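Local structure of flavin prenyltransferase UbiX (Aquifex aeolicus, 2EJB) at residues A[7-12]-A[87-92]; A[93-98]-A[136-141]. The protein probably prenylates FMN, joining a dimethylallyl group from dimethylallyl phosphate to the flavin to make the cofactor that UbiD decarboxylases use. One frame throughout, in Å; residues are numbered along the deposited sequence.

Contact 1 (A[7-12]-A[87-92]); sequences CITGAS and VVPCST
T9 faces P89 and S91 with its OG1 set between its own backbone N and carbonyl carbon (chi1 64°), while CG2 stands anti to the carbonyl carbon and turns to V87. From there OG1 accepts the backbone N-H of S91, with T9 OG1 2.9 Å from S91 N and an angle of 145° at the hydrogen. The same hydroxyl is modelled 2.3 Å from P89 O, a length too short to trust in detail. P89 O also receives the amide of T9, with T9 N 3.2 Å away and the bond fairly straight at 152°. The turn of 9-12 is thus tied to segment 87-92 through both the backbone and the side chain of one residue. Just before it, C7 and V87 form a parallel bridge whose side chains share one sheet face, where I107 of helix 106-117 packs on C7 and T94 of helix 92-100 on V87, and V88 N gives a 2.9 Å hydrogen bond to C7 O.

The peptide bond before P89 is cis and redirects the chain at 88-89. The proline ring lies between the end of strand 3-8 and the loop after it: P89 CD lies 3.7 Å from I8 CG2, and P89 CG is 3.8 Å from A11 O. A11 CB closes on S91 CA at 3.8 Å. S91 OG is hydrogen-bonded to T94 N, making S91 the N-cap of helix 92-100.

G10, A11, S12, S91 and T92 are predicted FMN-binding residues. Strands 3-8 and 82-90 are the adjacent central strands of the parallel sheet from which the strand order runs outward both ways, and loops leaving their C-terminal ends form the classic ligand-binding crevice of a Rossmann-like fold.

Contact 2 (A[93-98]-A[136-141]); sequences NTLSCI and ENMLKI
The helical turns carrying S96 and N137 run in broadly the same direction, their short axes inclined by 50° and 9.3 Å apart at closest approach. The backbones come nearest at this pair, and no hydrogen bond joins the two segments.

L95 makes the largest contribution, touching N137, M138 and I141. Its CG is anti to the backbone N (chi1 164°), which sends the branched end across to the other helix, where L95 CG lies 3.6 Å from N137 CB. The two methyls divide the partners: L95 CD2 meets M138 CG at 3.8 Å, the two side chains crossing at nearly a right angle, and L95 CD1 reaches I141 CG1 at 3.7 Å. An alanine in place of L95 would probably open a gap between the helices and leave N137 CB, M138 CG and I141 CG1 without their apolar partner. N137 OD1 rests against S96, 3.5 Å from both CA and CB of that residue, and I98 CG2 touches I141 CD1 at 3.9 Å.

M138 and I141 also pack on V148 of strand 147-150, and E136 forms a salt bridge with R143 of the second subunit. Such apolar packing between helices laid side by side over a parallel sheet characterises the helical layer of a Rossmann-like α/β fold.

Overall arrangement
From the N terminus, strand 3-8 runs into the turn at 9-12, and contact 1 closes when the chain returns 75 residues later along strand 82-90, after two further strands have been added on the other side of strand 3-8. The chain then enters helix 92-100 directly, where contact 2 opens; it closes after helix 106-117 and strand 121-125, when helix 132-143 arrives. The two loops are therefore in series, neither nested nor crossed. They adjoin where T94 touches T9 and V87. Contact 1 joins the two central strands at the predicted FMN site, and contact 2 carries that connection outward through the helical layer toward the subunit interface.

Contact 1 (A[7-12]-A[87-92])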
loop_
_atom_site.group_PDB
_atom_site.type_symbol
_atom_site.label_atom_id
_atom_site.label_comp_id
_atom_site.label_asym_id
_atom_site.label_seq_id
_atom_site.Cartn_x
_atom_site.Cartn_y
_atom_site.Cartn_z
ATOM N N CYS A 7 -0.070 -12.453 -14.641
ATOM C CA CYS A 7 1.267 -11.993 -14.985
ATOM C C CYS A 7 1.996 -11.660 -13.694
ATOM O O CYS A 7 1.455 -10.964 -12.830
ATOM C CB CYS A 7 1.194 -10.742 -15.860
ATOM S SG CYS A 7 0.241 -10.936 -17.390
ATOM N N ILE A 8 3.222 -12.154 -13.566
ATOM C CA ILE A 8 4.025 -11.896 -12.375
ATOM C C ILE A 8 5.264 -11.118 -12.791
ATOM O O ILE A 8 6.106 -11.619 -13.536
ATOM C CB ILE A 8 4.417 -13.223 -11.694
ATOM C CG1 ILE A 8 3.153 -14.057 -11.466
ATOM C CG2 ILE A 8 5.119 -12.951 -10.366
ATOM C CD1 ILE A 8 3.391 -15.377 -10.755
ATOM N N THR A 9 5.361 -9.878 -12.318
ATOM C CA THR A 9 6.486 -9.019 -12.660
ATOM C C THR A 9 7.562 -8.996 -11.586
ATOM O O THR A 9 7.371 -9.514 -10.484
ATOM C CB THR A 9 6.025 -7.574 -12.917
ATOM O OG1 THR A 9 5.475 -7.019 -11.712
ATOM C CG2 THR A 9 4.971 -7.550 -14.010
ATOM N N GLY A 10 8.693 -8.383 -11.924
ATOM C CA GLY A 10 9.808 -8.295 -11.002
ATOM C C GLY A 10 9.679 -7.162 -10.004
ATOM O O GLY A 10 10.112 -6.033 -10.256
ATOM N N ALA A 11 9.074 -7.475 -8.863
ATOM C CA ALA A 11 8.876 -6.509 -7.792
ATOM C C ALA A 11 8.858 -7.283 -6.480
ATOM O O ALA A 11 8.468 -8.451 -6.455
ATOM C CB ALA A 11 7.555 -5.766 -7.986
ATOM N N SER A 12 9.287 -6.642 -5.399
ATOM C CA SER A 12 9.307 -7.299 -4.097
ATOM C C SER A 12 7.878 -7.673 -3.737
ATOM O O SER A 12 6.985 -6.822 -3.730
ATOM C CB SER A 12 9.885 -6.364 -3.030
ATOM O OG SER A 12 9.926 -6.998 -1.763
ATOM N N VAL A 87 -2.036 -8.845 -12.594
ATOM C CA VAL A 87 -0.632 -8.483 -12.742
ATOM C C VAL A 87 -0.223 -8.367 -11.279
ATOM O O VAL A 87 -0.281 -7.291 -10.672
ATOM C CB VAL A 87 -0.447 -7.131 -13.470
ATOM C CG1 VAL A 87 1.028 -6.772 -13.529
ATOM C CG2 VAL A 87 -1.010 -7.222 -14.886
ATOM N N VAL A 88 0.160 -9.512 -10.720
ATOM C CA VAL A 88 0.523 -9.634 -9.316
ATOM C C VAL A 88 1.856 -10.352 -9.090
ATOM O O VAL A 88 1.983 -11.547 -9.362
ATOM C CB VAL A 88 -0.574 -10.422 -8.556
ATOM C CG1 VAL A 88 -0.212 -10.545 -7.084
ATOM C CG2 VAL A 88 -1.933 -9.744 -8.740
ATOM N N PRO A 89 2.876 -9.620 -8.618
ATOM C CA PRO A 89 2.788 -8.192 -8.304
ATOM C C PRO A 89 3.090 -7.379 -9.557
ATOM O O PRO A 89 3.697 -7.884 -10.495
ATOM C CB PRO A 89 3.858 -8.010 -7.237
ATOM C CG PRO A 89 4.929 -8.946 -7.707
ATOM C CD PRO A 89 4.139 -10.190 -8.110
ATOM N N CYS A 90 2.666 -6.121 -9.558
ATOM C CA CYS A 90 2.897 -5.228 -10.683
ATOM C C CYS A 90 3.952 -4.191 -10.296
ATOM O O CYS A 90 3.681 -3.297 -9.497
ATOM C CB CYS A 90 1.592 -4.521 -11.064
ATOM S SG CYS A 90 1.753 -3.342 -12.431
ATOM N N SER A 91 5.149 -4.315 -10.869
ATOM C CA SER A 91 6.245 -3.394 -10.584
ATOM C C SER A 91 5.858 -1.989 -11.033
ATOM O O SER A 91 4.956 -1.826 -11.856
ATOM C CB SER A 91 7.519 -3.834 -11.319
ATOM O OG SER A 91 7.367 -3.736 -12.728
ATOM N N THR A 92 6.539 -0.981 -10.492
ATOM C CA THR A 92 6.251 0.400 -10.851
ATOM C C THR A 92 6.510 0.613 -12.331
ATOM O O THR A 92 5.834 1.416 -12.982
ATOM C CB THR A 92 7.105 1.400 -10.023
ATOM O OG1 THR A 92 8.496 1.063 -10.127
ATOM C CG2 THR A 92 6.682 1.365 -8.561
#

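Contact 2 (A[93-98]-A[136-141])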
loop_
_atom_site.group_PDB
_atom_site.type_symbol
_atom_site.label_atom_id
_atom_site.label_comp_id
_atom_site.label_asym_id
_atom_site.label_seq_id
_atom_site.Cartn_x
_atom_site.Cartn_y
_atom_site.Cartn_z
ATOM N N ASN A 93 7.479 -0.127 -12.864
ATOM C CA ASN A 93 7.818 -0.027 -14.279
ATOM C C ASN A 93 6.668 -0.545 -15.145
ATOM O O ASN A 93 6.263 0.106 -16.108
ATOM C CB ASN A 93 9.110 -0.809 -14.572
ATOM C CG ASN A 93 9.402 -0.927 -16.061
ATOM O OD1 ASN A 93 9.209 -1.983 -16.660
ATOM N ND2 ASN A 93 9.858 0.158 -16.664
ATOM N N THR A 94 6.143 -1.713 -14.797
ATOM C CA THR A 94 5.033 -2.300 -15.543
ATOM C C THR A 94 3.804 -1.409 -15.421
ATOM O O THR A 94 3.062 -1.225 -16.386
ATOM C CB THR A 94 4.708 -3.714 -15.025
ATOM O OG1 THR A 94 5.748 -4.604 -15.432
ATOM C CG2 THR A 94 3.374 -4.210 -15.573
ATOM N N LEU A 95 3.594 -0.857 -14.229
ATOM C CA LEU A 95 2.466 0.032 -13.997
ATOM C C LEU A 95 2.542 1.191 -14.978
ATOM O O LEU A 95 1.550 1.558 -15.610
ATOM C CB LEU A 95 2.497 0.580 -12.566
ATOM C CG LEU A 95 1.608 1.803 -12.308
ATOM C CD1 LEU A 95 0.136 1.448 -12.556
ATOM C CD2 LEU A 95 1.820 2.301 -10.883
ATOM N N SER A 96 3.738 1.756 -15.104
ATOM C CA SER A 96 3.965 2.885 -15.994
ATOM C C SER A 96 3.776 2.474 -17.449
ATOM O O SER A 96 3.049 3.126 -18.195
ATOM C CB SER A 96 5.375 3.447 -15.780
ATOM O OG SER A 96 5.613 4.562 -16.620
ATOM N N CYS A 97 4.419 1.387 -17.850
ATOM C CA CYS A 97 4.289 0.919 -19.222
ATOM C C CYS A 97 2.832 0.753 -19.652
ATOM O O CYS A 97 2.440 1.223 -20.722
ATOM C CB CYS A 97 5.064 -0.388 -19.408
ATOM S SG CYS A 97 6.870 -0.131 -19.379
ATOM N N ILE A 98 2.026 0.112 -18.810
ATOM C CA ILE A 98 0.619 -0.106 -19.124
ATOM C C ILE A 98 -0.170 1.206 -19.137
ATOM O O ILE A 98 -0.968 1.441 -20.043
ATOM C CB ILE A 98 -0.014 -1.111 -18.122
ATOM C CG1 ILE A 98 0.643 -2.485 -18.293
ATOM C CG2 ILE A 98 -1.509 -1.233 -18.356
ATOM C CD1 ILE A 98 0.186 -3.529 -17.276
ATOM N N GLU A 136 -0.261 9.144 -10.274
ATOM C CA GLU A 136 -0.955 9.436 -11.512
ATOM C C GLU A 136 -1.124 8.205 -12.388
ATOM O O GLU A 136 -2.130 8.070 -13.079
ATOM C CB GLU A 136 -0.242 10.564 -12.263
ATOM C CG GLU A 136 -0.462 11.922 -11.598
ATOM C CD GLU A 136 0.225 13.058 -12.321
ATOM O OE1 GLU A 136 1.475 13.106 -12.304
ATOM O OE2 GLU A 136 -0.492 13.896 -12.911
ATOM N N ASN A 137 -0.150 7.301 -12.362
ATOM C CA ASN A 137 -0.263 6.095 -13.172
ATOM C C ASN A 137 -1.402 5.244 -12.642
ATOM O O ASN A 137 -2.179 4.686 -13.414
ATOM C CB ASN A 137 1.041 5.299 -13.139
ATOM C CG ASN A 137 2.116 5.911 -14.018
ATOM O OD1 ASN A 137 3.297 5.604 -13.878
ATOM N ND2 ASN A 137 1.709 6.771 -14.933
ATOM N N MET A 138 -1.498 5.146 -11.320
ATOM C CA MET A 138 -2.560 4.360 -10.710
ATOM C C MET A 138 -3.909 5.003 -10.987
ATOM O O MET A 138 -4.898 4.309 -11.186
ATOM C CB MET A 138 -2.336 4.224 -9.199
ATOM C CG MET A 138 -1.150 3.330 -8.831
ATOM S SD MET A 138 -0.993 2.999 -7.054
ATOM C CE MET A 138 -0.181 4.474 -6.520
ATOM N N LEU A 139 -3.937 6.332 -11.010
ATOM C CA LEU A 139 -5.168 7.071 -11.263
ATOM C C LEU A 139 -5.636 6.838 -12.689
ATOM O O LEU A 139 -6.829 6.666 -12.945
ATOM C CB LEU A 139 -4.942 8.569 -11.059
ATOM C CG LEU A 139 -5.817 9.303 -10.045
ATOM C CD1 LEU A 139 -5.576 10.795 -10.199
ATOM C CD2 LEU A 139 -7.290 8.978 -10.260
ATOM N N LYS A 140 -4.691 6.853 -13.625
ATOM C CA LYS A 140 -5.032 6.626 -15.019
ATOM C C LYS A 140 -5.583 5.210 -15.189
ATOM O O LYS A 140 -6.597 5.020 -15.857
ATOM C CB LYS A 140 -3.814 6.839 -15.923
ATOM C CG LYS A 140 -4.108 6.559 -17.388
ATOM C CD LYS A 140 -3.635 7.659 -18.318
ATOM C CE LYS A 140 -4.201 7.456 -19.729
ATOM N NZ LYS A 140 -3.625 8.400 -20.734
ATOM N N ILE A 141 -4.922 4.220 -14.586
ATOM C CA ILE A 141 -5.396 2.834 -14.685
ATOM C C ILE A 141 -6.832 2.778 -14.162
ATOM O O ILE A 141 -7.731 2.255 -14.822
ATOM C CB ILE A 141 -4.550 1.856 -13.821
ATOM C CG1 ILE A 141 -3.128 1.731 -14.378
ATOM C CG2 ILE A 141 -5.237 0.490 -13.754
ATOM C CD1 ILE A 141 -3.059 1.273 -15.812
#